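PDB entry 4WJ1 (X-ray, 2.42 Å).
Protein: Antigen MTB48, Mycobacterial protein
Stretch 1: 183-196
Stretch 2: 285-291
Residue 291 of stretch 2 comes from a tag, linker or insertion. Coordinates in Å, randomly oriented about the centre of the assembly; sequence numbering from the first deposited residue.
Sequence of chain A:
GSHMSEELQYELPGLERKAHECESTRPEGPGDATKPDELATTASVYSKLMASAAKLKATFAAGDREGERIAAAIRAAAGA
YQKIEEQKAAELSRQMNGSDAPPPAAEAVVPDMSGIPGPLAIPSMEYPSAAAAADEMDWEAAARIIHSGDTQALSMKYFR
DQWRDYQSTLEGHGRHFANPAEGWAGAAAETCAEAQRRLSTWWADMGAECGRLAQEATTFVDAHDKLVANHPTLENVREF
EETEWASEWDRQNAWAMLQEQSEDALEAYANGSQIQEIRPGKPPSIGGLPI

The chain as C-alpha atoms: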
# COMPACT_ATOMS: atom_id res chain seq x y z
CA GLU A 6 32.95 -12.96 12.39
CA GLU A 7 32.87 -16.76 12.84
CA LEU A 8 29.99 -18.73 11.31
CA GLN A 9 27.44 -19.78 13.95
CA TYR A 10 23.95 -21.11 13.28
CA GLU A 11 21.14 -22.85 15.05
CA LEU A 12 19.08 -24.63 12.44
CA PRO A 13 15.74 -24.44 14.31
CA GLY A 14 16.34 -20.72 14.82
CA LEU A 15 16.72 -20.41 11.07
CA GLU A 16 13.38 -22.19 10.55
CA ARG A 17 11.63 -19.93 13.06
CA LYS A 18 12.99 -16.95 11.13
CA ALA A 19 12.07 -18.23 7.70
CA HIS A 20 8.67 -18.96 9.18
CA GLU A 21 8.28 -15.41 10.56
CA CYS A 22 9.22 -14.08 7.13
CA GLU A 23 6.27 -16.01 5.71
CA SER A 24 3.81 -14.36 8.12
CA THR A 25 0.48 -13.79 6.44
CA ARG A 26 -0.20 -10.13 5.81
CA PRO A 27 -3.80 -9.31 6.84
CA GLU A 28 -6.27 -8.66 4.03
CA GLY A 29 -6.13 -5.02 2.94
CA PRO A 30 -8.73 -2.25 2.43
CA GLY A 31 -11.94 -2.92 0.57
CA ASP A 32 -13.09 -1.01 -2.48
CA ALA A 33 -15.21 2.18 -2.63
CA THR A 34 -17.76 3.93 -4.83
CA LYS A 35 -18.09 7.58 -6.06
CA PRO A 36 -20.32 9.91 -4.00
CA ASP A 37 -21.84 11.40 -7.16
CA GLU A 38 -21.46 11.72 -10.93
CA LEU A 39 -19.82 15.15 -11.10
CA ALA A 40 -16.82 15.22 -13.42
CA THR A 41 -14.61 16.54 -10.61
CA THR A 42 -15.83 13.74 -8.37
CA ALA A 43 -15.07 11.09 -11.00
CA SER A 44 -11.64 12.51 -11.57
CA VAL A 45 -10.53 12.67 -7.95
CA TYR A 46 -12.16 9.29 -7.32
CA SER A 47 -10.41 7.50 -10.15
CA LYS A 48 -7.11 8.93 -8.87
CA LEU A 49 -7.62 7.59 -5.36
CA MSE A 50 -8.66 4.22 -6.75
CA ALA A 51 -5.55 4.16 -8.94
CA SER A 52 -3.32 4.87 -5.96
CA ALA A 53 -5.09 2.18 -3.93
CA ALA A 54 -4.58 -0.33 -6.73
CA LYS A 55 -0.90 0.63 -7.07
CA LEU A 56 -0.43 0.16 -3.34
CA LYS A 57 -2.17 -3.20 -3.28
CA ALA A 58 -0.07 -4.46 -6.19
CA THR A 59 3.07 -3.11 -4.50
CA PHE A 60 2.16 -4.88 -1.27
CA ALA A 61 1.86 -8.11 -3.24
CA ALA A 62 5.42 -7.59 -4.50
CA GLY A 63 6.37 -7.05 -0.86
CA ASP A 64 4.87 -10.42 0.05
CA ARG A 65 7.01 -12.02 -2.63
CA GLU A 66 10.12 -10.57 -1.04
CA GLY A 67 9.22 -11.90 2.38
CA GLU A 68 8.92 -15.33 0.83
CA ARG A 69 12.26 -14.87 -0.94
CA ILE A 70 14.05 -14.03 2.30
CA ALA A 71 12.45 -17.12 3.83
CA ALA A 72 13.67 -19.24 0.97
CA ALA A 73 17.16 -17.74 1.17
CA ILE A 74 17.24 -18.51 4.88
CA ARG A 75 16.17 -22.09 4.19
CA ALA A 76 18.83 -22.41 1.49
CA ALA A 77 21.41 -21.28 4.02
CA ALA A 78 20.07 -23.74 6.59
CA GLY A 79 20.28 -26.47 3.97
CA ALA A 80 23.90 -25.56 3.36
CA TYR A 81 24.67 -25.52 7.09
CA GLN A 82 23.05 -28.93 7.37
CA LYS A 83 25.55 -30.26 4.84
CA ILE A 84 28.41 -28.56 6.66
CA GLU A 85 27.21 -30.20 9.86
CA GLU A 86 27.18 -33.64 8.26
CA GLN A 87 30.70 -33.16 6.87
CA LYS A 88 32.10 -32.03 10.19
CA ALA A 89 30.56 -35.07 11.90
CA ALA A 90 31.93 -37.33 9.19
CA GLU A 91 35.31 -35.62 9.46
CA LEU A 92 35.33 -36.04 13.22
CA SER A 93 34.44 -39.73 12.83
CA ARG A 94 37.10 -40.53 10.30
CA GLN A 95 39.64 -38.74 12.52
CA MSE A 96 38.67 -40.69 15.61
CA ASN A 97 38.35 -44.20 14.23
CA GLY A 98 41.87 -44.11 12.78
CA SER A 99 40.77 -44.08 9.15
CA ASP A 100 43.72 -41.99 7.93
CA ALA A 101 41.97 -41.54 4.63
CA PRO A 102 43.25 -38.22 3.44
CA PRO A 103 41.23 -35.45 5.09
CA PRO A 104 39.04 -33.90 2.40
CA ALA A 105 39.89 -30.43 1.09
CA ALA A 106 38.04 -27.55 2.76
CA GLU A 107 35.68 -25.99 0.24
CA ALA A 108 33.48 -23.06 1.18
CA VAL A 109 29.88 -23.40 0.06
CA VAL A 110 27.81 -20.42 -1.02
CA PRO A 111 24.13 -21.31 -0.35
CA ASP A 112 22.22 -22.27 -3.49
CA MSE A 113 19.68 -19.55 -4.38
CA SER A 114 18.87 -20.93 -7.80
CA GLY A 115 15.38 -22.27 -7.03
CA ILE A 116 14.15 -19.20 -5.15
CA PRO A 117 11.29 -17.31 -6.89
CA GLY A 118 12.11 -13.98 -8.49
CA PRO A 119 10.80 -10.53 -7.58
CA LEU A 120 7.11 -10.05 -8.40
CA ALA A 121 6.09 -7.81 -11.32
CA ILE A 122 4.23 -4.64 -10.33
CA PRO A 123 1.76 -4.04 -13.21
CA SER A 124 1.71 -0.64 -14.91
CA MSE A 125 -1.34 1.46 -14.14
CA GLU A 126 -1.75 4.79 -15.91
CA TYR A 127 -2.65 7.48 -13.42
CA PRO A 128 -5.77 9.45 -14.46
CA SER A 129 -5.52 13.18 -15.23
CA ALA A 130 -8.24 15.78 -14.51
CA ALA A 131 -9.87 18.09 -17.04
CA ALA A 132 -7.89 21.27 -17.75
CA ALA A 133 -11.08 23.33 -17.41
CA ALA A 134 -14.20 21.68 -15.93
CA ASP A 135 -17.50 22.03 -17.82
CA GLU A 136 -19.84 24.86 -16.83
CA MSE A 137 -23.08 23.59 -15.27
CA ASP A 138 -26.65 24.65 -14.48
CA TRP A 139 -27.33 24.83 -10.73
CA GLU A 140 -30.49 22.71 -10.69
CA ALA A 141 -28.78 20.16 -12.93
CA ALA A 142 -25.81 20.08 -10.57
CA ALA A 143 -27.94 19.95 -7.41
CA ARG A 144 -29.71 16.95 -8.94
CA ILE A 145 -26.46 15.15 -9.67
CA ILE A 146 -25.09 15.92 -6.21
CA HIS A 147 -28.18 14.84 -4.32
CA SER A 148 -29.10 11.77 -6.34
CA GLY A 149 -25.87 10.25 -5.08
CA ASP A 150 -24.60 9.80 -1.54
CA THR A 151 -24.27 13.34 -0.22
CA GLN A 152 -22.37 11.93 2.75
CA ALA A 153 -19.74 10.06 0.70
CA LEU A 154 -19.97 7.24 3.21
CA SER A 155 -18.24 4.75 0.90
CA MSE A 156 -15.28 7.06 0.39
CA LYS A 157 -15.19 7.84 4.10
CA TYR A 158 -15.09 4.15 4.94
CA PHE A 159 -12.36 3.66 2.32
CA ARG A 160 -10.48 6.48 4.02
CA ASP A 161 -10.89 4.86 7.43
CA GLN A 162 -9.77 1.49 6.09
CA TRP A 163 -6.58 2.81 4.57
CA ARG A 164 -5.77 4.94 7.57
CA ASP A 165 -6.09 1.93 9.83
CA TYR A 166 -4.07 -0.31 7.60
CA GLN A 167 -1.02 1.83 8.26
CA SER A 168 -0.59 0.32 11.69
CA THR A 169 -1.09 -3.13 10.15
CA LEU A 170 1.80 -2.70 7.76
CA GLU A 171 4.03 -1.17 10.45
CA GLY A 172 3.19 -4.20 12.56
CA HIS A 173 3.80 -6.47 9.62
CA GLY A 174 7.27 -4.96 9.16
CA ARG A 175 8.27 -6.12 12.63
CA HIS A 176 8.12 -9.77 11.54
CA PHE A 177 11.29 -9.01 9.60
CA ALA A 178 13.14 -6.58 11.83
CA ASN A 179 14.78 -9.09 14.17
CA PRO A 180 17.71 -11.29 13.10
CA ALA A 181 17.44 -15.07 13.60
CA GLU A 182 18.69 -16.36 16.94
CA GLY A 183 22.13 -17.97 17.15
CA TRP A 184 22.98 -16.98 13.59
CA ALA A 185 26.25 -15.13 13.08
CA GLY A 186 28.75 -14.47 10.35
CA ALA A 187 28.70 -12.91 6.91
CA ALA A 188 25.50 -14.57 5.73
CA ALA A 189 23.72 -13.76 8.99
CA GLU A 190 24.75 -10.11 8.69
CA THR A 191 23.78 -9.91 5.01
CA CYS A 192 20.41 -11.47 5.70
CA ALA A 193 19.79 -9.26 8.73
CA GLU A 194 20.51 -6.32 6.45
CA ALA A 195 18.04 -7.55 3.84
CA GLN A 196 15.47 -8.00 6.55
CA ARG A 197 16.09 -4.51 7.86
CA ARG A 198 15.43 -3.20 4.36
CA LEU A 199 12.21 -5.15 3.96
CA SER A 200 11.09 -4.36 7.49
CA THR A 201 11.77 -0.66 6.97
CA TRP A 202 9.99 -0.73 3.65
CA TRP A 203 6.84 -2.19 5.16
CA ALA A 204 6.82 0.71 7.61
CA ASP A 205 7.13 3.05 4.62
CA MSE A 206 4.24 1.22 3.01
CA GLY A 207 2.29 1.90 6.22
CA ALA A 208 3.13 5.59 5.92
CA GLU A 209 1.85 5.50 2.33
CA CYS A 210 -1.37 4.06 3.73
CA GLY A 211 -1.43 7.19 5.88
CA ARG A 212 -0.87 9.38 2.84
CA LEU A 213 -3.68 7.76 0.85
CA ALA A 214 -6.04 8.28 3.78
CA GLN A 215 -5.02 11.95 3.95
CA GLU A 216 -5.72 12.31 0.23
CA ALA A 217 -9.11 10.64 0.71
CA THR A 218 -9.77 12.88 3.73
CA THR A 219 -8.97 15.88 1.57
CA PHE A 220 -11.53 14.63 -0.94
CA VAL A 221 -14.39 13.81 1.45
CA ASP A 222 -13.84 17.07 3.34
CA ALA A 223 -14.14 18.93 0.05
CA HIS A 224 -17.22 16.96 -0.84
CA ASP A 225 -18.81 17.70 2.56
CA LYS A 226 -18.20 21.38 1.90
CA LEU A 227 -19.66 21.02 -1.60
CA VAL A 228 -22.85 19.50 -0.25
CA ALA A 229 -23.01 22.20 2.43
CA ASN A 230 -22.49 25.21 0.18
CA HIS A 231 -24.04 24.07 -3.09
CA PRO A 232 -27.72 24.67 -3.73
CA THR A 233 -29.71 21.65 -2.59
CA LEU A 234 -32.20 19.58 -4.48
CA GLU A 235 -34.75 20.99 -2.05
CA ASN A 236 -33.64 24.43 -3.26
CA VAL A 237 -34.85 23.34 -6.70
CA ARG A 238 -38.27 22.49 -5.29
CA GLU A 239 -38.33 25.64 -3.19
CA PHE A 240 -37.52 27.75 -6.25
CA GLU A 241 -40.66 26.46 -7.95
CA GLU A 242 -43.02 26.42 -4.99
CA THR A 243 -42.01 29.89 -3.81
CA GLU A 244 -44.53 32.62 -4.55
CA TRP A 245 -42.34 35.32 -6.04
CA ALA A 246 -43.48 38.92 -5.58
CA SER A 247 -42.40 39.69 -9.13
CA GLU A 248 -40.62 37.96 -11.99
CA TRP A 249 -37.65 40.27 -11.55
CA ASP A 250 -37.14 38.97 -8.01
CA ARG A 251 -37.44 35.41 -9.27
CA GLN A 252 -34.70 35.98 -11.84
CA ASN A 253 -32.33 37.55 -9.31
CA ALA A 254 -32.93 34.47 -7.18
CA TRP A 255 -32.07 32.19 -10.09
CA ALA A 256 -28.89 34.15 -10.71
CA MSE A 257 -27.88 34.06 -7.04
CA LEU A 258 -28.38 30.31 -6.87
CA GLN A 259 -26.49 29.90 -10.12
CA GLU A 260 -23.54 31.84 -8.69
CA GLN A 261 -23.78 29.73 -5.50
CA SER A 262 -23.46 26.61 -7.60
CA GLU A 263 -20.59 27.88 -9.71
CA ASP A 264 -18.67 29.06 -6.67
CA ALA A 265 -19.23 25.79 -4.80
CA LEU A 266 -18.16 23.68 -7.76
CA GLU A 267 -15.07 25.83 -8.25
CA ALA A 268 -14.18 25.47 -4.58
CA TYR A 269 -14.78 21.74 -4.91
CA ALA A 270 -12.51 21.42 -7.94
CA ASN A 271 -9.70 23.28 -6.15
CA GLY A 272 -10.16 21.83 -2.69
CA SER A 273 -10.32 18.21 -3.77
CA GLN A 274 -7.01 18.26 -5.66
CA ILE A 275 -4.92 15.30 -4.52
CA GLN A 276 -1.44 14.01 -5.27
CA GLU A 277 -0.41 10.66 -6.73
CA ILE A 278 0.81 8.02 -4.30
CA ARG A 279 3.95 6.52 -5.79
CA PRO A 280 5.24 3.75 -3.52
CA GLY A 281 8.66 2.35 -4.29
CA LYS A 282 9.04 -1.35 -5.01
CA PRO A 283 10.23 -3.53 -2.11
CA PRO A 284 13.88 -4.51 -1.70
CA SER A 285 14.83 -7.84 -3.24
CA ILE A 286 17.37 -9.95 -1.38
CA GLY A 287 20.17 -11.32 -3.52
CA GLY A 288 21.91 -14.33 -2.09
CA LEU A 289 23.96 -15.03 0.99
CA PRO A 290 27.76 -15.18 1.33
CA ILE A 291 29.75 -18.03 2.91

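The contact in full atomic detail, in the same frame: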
# COMPACT_ATOMS: atom_id res chain seq x y z
N GLY A 183 20.98 -17.09 17.29
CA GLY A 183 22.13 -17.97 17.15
C GLY A 183 22.76 -18.00 15.76
O GLY A 183 23.58 -18.87 15.46
N TRP A 184 22.38 -17.06 14.91
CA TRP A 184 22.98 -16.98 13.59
C TRP A 184 23.99 -15.84 13.56
O TRP A 184 23.68 -14.71 13.93
CB TRP A 184 21.91 -16.80 12.52
CG TRP A 184 22.41 -17.04 11.13
CD1 TRP A 184 23.59 -17.64 10.76
CD2 TRP A 184 21.74 -16.68 9.91
NE1 TRP A 184 23.69 -17.68 9.38
CE2 TRP A 184 22.58 -17.09 8.84
CE3 TRP A 184 20.54 -16.05 9.61
CZ2 TRP A 184 22.23 -16.90 7.50
CZ3 TRP A 184 20.19 -15.86 8.28
CH2 TRP A 184 21.04 -16.28 7.24
N ALA A 185 25.21 -16.15 13.15
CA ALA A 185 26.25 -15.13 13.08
C ALA A 185 27.15 -15.40 11.90
O ALA A 185 27.25 -16.53 11.41
CB ALA A 185 27.06 -15.10 14.37
N GLY A 186 27.80 -14.34 11.43
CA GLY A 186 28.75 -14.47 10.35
C GLY A 186 28.27 -13.63 9.19
O GLY A 186 27.30 -12.88 9.32
N ALA A 187 28.95 -13.76 8.06
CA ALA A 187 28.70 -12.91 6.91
C ALA A 187 27.28 -13.06 6.43
O ALA A 187 26.59 -12.06 6.22
CB ALA A 187 29.67 -13.25 5.78
N ALA A 188 26.84 -14.30 6.24
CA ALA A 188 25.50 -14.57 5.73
C ALA A 188 24.47 -14.00 6.68
O ALA A 188 23.56 -13.28 6.25
CB ALA A 188 25.28 -16.05 5.53
N ALA A 189 24.63 -14.29 7.97
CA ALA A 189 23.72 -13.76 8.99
C ALA A 189 23.65 -12.25 8.91
O ALA A 189 22.56 -11.69 8.96
CB ALA A 189 24.15 -14.19 10.37
N GLU A 190 24.78 -11.57 8.76
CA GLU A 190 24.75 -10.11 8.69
C GLU A 190 24.09 -9.62 7.40
O GLU A 190 23.32 -8.66 7.43
CB GLU A 190 26.14 -9.53 8.79
CG GLU A 190 26.78 -9.71 10.16
CD GLU A 190 28.30 -9.64 10.13
OE1 GLU A 190 28.93 -10.21 11.05
OE2 GLU A 190 28.86 -9.03 9.18
N THR A 191 24.37 -10.29 6.29
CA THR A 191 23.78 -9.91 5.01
C THR A 191 22.26 -10.06 5.06
O THR A 191 21.51 -9.20 4.61
CB THR A 191 24.33 -10.76 3.85
OG1 THR A 191 25.74 -10.52 3.70
CG2 THR A 191 23.63 -10.43 2.54
N CYS A 192 21.83 -11.17 5.64
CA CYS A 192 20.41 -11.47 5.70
C CYS A 192 19.69 -10.51 6.64
O CYS A 192 18.60 -10.02 6.33
CB CYS A 192 20.20 -12.93 6.13
SG CYS A 192 18.50 -13.46 5.94
N ALA A 193 20.32 -10.24 7.79
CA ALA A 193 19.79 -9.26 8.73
C ALA A 193 19.61 -7.91 8.06
O ALA A 193 18.63 -7.20 8.28
CB ALA A 193 20.69 -9.14 9.93
N GLU A 194 20.57 -7.56 7.21
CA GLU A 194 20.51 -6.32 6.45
C GLU A 194 19.33 -6.31 5.48
O GLU A 194 18.63 -5.30 5.35
CB GLU A 194 21.84 -6.10 5.71
CG GLU A 194 21.94 -4.75 5.03
CD GLU A 194 21.78 -3.58 5.99
OE1 GLU A 194 22.08 -3.74 7.19
OE2 GLU A 194 21.34 -2.50 5.54
N ALA A 195 19.11 -7.44 4.82
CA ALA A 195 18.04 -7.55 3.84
C ALA A 195 16.72 -7.42 4.56
O ALA A 195 15.79 -6.74 4.10
CB ALA A 195 18.13 -8.89 3.10
N GLN A 196 16.66 -8.04 5.72
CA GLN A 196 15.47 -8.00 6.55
C GLN A 196 15.20 -6.59 7.02
O GLN A 196 14.06 -6.14 7.03
CB GLN A 196 15.63 -8.93 7.72
CG GLN A 196 15.56 -10.39 7.36
CD GLN A 196 15.82 -11.26 8.56
OE1 GLN A 196 15.39 -10.92 9.67
NE2 GLN A 196 16.54 -12.35 8.37
N SER A 285 14.74 -6.43 -2.92
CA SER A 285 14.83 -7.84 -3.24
C SER A 285 16.16 -8.34 -2.72
O SER A 285 17.20 -7.80 -3.07
CB SER A 285 14.70 -8.07 -4.75
OG SER A 285 13.48 -7.55 -5.25
N ILE A 286 16.13 -9.35 -1.86
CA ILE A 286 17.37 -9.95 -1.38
C ILE A 286 18.08 -10.65 -2.53
O ILE A 286 17.44 -11.17 -3.45
CB ILE A 286 17.12 -10.95 -0.25
CG1 ILE A 286 18.44 -11.29 0.45
CG2 ILE A 286 16.46 -12.21 -0.79
CD1 ILE A 286 18.28 -12.25 1.55
N GLY A 287 19.41 -10.66 -2.49
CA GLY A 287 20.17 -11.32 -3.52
C GLY A 287 20.43 -12.77 -3.21
O GLY A 287 19.76 -13.67 -3.71
N GLY A 288 21.41 -13.00 -2.36
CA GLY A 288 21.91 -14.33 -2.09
C GLY A 288 22.93 -14.15 -0.99
O GLY A 288 23.50 -13.08 -0.85
N LEU A 289 23.16 -15.19 -0.21
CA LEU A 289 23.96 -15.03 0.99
C LEU A 289 25.38 -15.49 0.75
O LEU A 289 25.60 -16.44 -0.00
CB LEU A 289 23.34 -15.81 2.14
CG LEU A 289 21.89 -15.34 2.37
CD1 LEU A 289 21.18 -16.20 3.39
CD2 LEU A 289 21.92 -13.89 2.80
N PRO A 290 26.34 -14.81 1.38
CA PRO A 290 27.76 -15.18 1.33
C PRO A 290 28.05 -16.45 2.12
O PRO A 290 27.12 -17.09 2.61
CB PRO A 290 28.45 -13.97 1.95
CG PRO A 290 27.45 -13.35 2.81
CD PRO A 290 26.14 -13.55 2.12
N ILE A 291 29.34 -16.80 2.25
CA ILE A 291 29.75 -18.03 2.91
C ILE A 291 31.20 -17.97 3.37
O ILE A 291 31.63 -16.99 3.96
CB ILE A 291 29.59 -19.24 1.98

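What holds an extended tail segment against a helix when no hydrogen bond passes between them? The contact is one of apolar packing. Residues 285-291 have no regular secondary structure and run along the first turns of the helix that begins at Ala187, and 373 Å² of surface is buried, both sides summed. Leu289 and Pro290 cover the most area, with Ile286 and Thr191 next. The helix satisfies its own backbone, with Cys192 N bonded to Ala188 O at 2.8 Å, and it presents small side chains, among them Ala187, Ala188 and Ala195, to the tail.

How does Leu289 reach so many partners? Its CA-to-CB bond points sideways, but the m,t rotamer brings the end of the side chain nearer the helix. CD2 lies 3.9 Å from Thr191 CG2 and 3.9 Å from Cys192 CB, and also 3.9 Å from the backbone O of Ala188. CD1 meets the indole of Trp184 at the ring edge, 3.9 Å from CH2, while Leu289 CB is 3.9 Å from Ala188 CB. A branched, wholly apolar side chain suits this buried place, since each methyl finds a neighbour and no polar group is left without a partner. At Ala188, whose side chain is a single methyl, the backbones come close: Ala188 CA is 5.0 Å from Pro290 CA.

Why does a proline fit beside the start of the helix? The CA-to-CB bond of Pro290 points toward the helix, and its ring, puckered C-gamma endo, places CG 3.7 Å from Ala187 CB and 3.4 Å from Thr191 OG1. The hydroxyl of Thr191 is not left unsatisfied by this apolar neighbour, because OG1 donates a hydrogen bond to Ala187 O at 3.1 Å, one turn back. The m rotamer of Thr191 thus serves two ends, folding its polar atom onto the helix backbone and leaving CG2 against Leu289. Pro290 also packs its backbone here, with its O 3.6 Å from Ala188 CB.

What anchors the other end of the contact? The CA-to-CB bond of Ile286 points toward the helix, and in its t,t rotamer CG1 comes within 3.6 Å of Ala195 CB. Here too a larger aliphatic residue on the tail meets an alanine on the helix, and the CA atoms of the two are 5.8 Å apart. Between Ile286 and Leu289 lie Gly287, which makes no contact with the helix, and Gly288, which only skirts it, its O 4.3 Å from Thr191 CG2.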